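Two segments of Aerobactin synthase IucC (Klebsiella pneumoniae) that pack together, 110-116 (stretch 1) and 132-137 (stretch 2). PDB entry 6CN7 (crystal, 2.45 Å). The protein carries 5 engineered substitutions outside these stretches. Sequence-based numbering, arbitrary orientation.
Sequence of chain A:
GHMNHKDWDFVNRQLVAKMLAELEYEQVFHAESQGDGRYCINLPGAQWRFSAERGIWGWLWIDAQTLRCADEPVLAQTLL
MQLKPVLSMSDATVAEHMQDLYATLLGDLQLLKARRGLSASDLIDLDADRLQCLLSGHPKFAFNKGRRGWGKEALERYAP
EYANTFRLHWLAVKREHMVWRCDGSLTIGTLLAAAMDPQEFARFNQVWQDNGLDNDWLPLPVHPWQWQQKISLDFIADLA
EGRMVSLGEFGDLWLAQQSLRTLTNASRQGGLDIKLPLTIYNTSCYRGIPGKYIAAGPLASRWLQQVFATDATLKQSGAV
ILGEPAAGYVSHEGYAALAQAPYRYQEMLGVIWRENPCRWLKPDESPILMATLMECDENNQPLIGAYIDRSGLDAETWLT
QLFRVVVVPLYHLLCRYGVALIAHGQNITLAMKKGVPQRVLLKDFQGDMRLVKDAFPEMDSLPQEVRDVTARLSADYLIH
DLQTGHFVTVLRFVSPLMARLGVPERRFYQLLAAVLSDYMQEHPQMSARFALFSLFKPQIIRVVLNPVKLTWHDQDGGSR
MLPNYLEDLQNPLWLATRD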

# COMPACT_ATOMS: atom_id res chain seq x y z
N GLN A 110 15.05 12.36 -11.85
CA GLN A 110 16.09 11.41 -11.45
C GLN A 110 17.07 11.16 -12.59
O GLN A 110 18.29 11.19 -12.39
CB GLN A 110 15.45 10.10 -10.99
CG GLN A 110 16.46 9.08 -10.48
CD GLN A 110 17.23 9.58 -9.28
OE1 GLN A 110 16.69 10.32 -8.45
NE2 GLN A 110 18.49 9.18 -9.17
N LEU A 111 16.56 10.91 -13.79
CA LEU A 111 17.43 10.65 -14.93
C LEU A 111 18.31 11.85 -15.23
O LEU A 111 19.49 11.70 -15.57
CB LEU A 111 16.60 10.27 -16.15
CG LEU A 111 15.79 8.98 -16.02
CD1 LEU A 111 14.87 8.79 -17.22
CD2 LEU A 111 16.71 7.78 -15.86
N LEU A 112 17.76 13.06 -15.09
CA LEU A 112 18.55 14.26 -15.32
C LEU A 112 19.69 14.37 -14.32
O LEU A 112 20.82 14.70 -14.69
CB LEU A 112 17.64 15.49 -15.24
CG LEU A 112 18.22 16.85 -15.66
CD1 LEU A 112 18.71 16.82 -17.10
CD2 LEU A 112 17.17 17.92 -15.47
N LYS A 113 19.42 14.08 -13.04
CA LYS A 113 20.46 14.13 -12.03
C LYS A 113 21.50 13.03 -12.24
O LYS A 113 22.70 13.27 -12.12
CB LYS A 113 19.84 14.01 -10.63
N ALA A 114 21.05 11.81 -12.57
CA ALA A 114 21.96 10.68 -12.68
C ALA A 114 22.79 10.72 -13.96
O ALA A 114 23.86 10.08 -14.00
CB ALA A 114 21.17 9.37 -12.63
N ARG A 115 22.35 11.43 -14.98
CA ARG A 115 23.05 11.49 -16.26
C ARG A 115 23.84 12.78 -16.45
O ARG A 115 24.29 13.06 -17.57
CB ARG A 115 22.05 11.30 -17.40
CG ARG A 115 21.48 9.89 -17.47
CD ARG A 115 20.28 9.79 -18.40
NE ARG A 115 20.59 10.19 -19.77
CZ ARG A 115 19.84 9.89 -20.82
NH1 ARG A 115 20.21 10.31 -22.03
NH2 ARG A 115 18.74 9.17 -20.69
N ARG A 116 24.03 13.56 -15.39
CA ARG A 116 24.71 14.84 -15.52
C ARG A 116 26.21 14.65 -15.70
O ARG A 116 26.82 13.74 -15.14
CB ARG A 116 24.45 15.71 -14.29
CG ARG A 116 23.97 17.11 -14.64
CD ARG A 116 23.98 18.04 -13.44
NE ARG A 116 22.80 17.88 -12.60
CZ ARG A 116 21.62 18.44 -12.86
NH1 ARG A 116 21.45 19.18 -13.95
NH2 ARG A 116 20.59 18.24 -12.04
N GLN A 132 20.59 0.48 -19.01
CA GLN A 132 19.22 0.19 -19.19
C GLN A 132 18.37 0.94 -18.21
O GLN A 132 17.36 1.39 -18.56
CB GLN A 132 18.93 -1.29 -19.14
CG GLN A 132 17.47 -1.61 -19.13
CD GLN A 132 17.09 -3.03 -19.33
OE1 GLN A 132 15.94 -3.34 -19.39
NE2 GLN A 132 18.03 -3.88 -19.47
N CYS A 133 18.81 1.06 -16.99
CA CYS A 133 18.07 1.83 -15.99
C CYS A 133 17.93 3.29 -16.38
O CYS A 133 16.91 3.92 -16.08
CB CYS A 133 18.77 1.72 -14.63
SG CYS A 133 18.54 0.14 -13.78
N LEU A 134 18.94 3.86 -17.05
CA LEU A 134 18.97 5.28 -17.35
C LEU A 134 18.26 5.64 -18.65
O LEU A 134 18.29 6.80 -19.06
CB LEU A 134 20.42 5.77 -17.40
CG LEU A 134 21.22 5.61 -16.10
CD1 LEU A 134 22.64 6.09 -16.31
CD2 LEU A 134 20.56 6.35 -14.95
N LEU A 135 17.62 4.67 -19.31
CA LEU A 135 16.89 4.97 -20.53
C LEU A 135 15.66 5.83 -20.21
O LEU A 135 15.07 5.74 -19.14
CB LEU A 135 16.47 3.68 -21.23
CG LEU A 135 17.61 2.82 -21.78
CD1 LEU A 135 17.06 1.51 -22.32
CD2 LEU A 135 18.39 3.55 -22.86
N SER A 136 15.28 6.66 -21.19
CA SER A 136 14.20 7.62 -20.98
C SER A 136 12.84 6.95 -20.82
O SER A 136 11.92 7.57 -20.28
CB SER A 136 14.14 8.61 -22.14
OG SER A 136 15.37 9.29 -22.29
N GLY A 137 12.69 5.71 -21.27
CA GLY A 137 11.41 5.04 -21.22
C GLY A 137 10.74 4.99 -22.58
O GLY A 137 11.34 5.24 -23.63

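The contact between these two segments is a small, mostly apolar packing of a helix's last turn against a second segment, with one weak hydrogen bond from an arginine to a backbone carbonyl. It illustrates a general principle: where a helix gives way to loop, side chains can fill the space while a long polar residue reaches a carbonyl oxygen nearby. The two sides together bury 272 Å², and most of that comes from Leu 111, Leu 134 and Arg 115.

Leu 111 and Leu 134 contribute the most covered area, their CA atoms 6.1 Å apart. Both adopt the m,t rotamer common for leucine, and both are buried. The CA-to-CB bond of Leu 111 points sideways to the other segment, yet the end of its side chain comes nearer. Its CD2 lies 3.7 Å from CA of Leu 134 and 4.2 Å from CD2 of Leu 134, while its CD1 reaches 3.6 Å from the carbonyl O of Leu 135 and 4.0 Å from CA of Ser 136. Leucine suits this position because its branched end spreads two methyls over Leu 134 and the neighbouring backbone, with no polar group to satisfy.

Leu 134 gives the largest covered area of any residue here. One turn along the first helix from Leu 111, Ala 114 points toward the second segment, and its CB sits 3.9 Å from CD2 of Leu 134. The single methyl is enough to make contact at this short range. Leu 135, by contrast, turns its CA-to-CB bond away and takes part chiefly through its backbone.

Arg 115 is the first residue to leave helical backbone angles, although its N still bonds to O of Leu 111 at 2.9 Å, tying it to the preceding turn. Its CA-to-CB bond points toward the partner, and the side chain does two kinds of work. The aliphatic portion packs on leucine, with CG of Arg 115 4.1 Å from CD1 of Leu 134; farther out, NH2 of Arg 115 donates to O of Leu 134 at 2.9 Å. The N-H...O angle of 129° makes this bond weak, and the carbonyl approaches the guanidinium obliquely. The same NH2 lies 3.7 Å from OG of Ser 136, a proximity rather than a hydrogen bond; both atoms have hydrogen-bonding partners elsewhere in the structure. Arginine suits this place because its long chain offers methylenes to a leucine and a donor to a carbonyl.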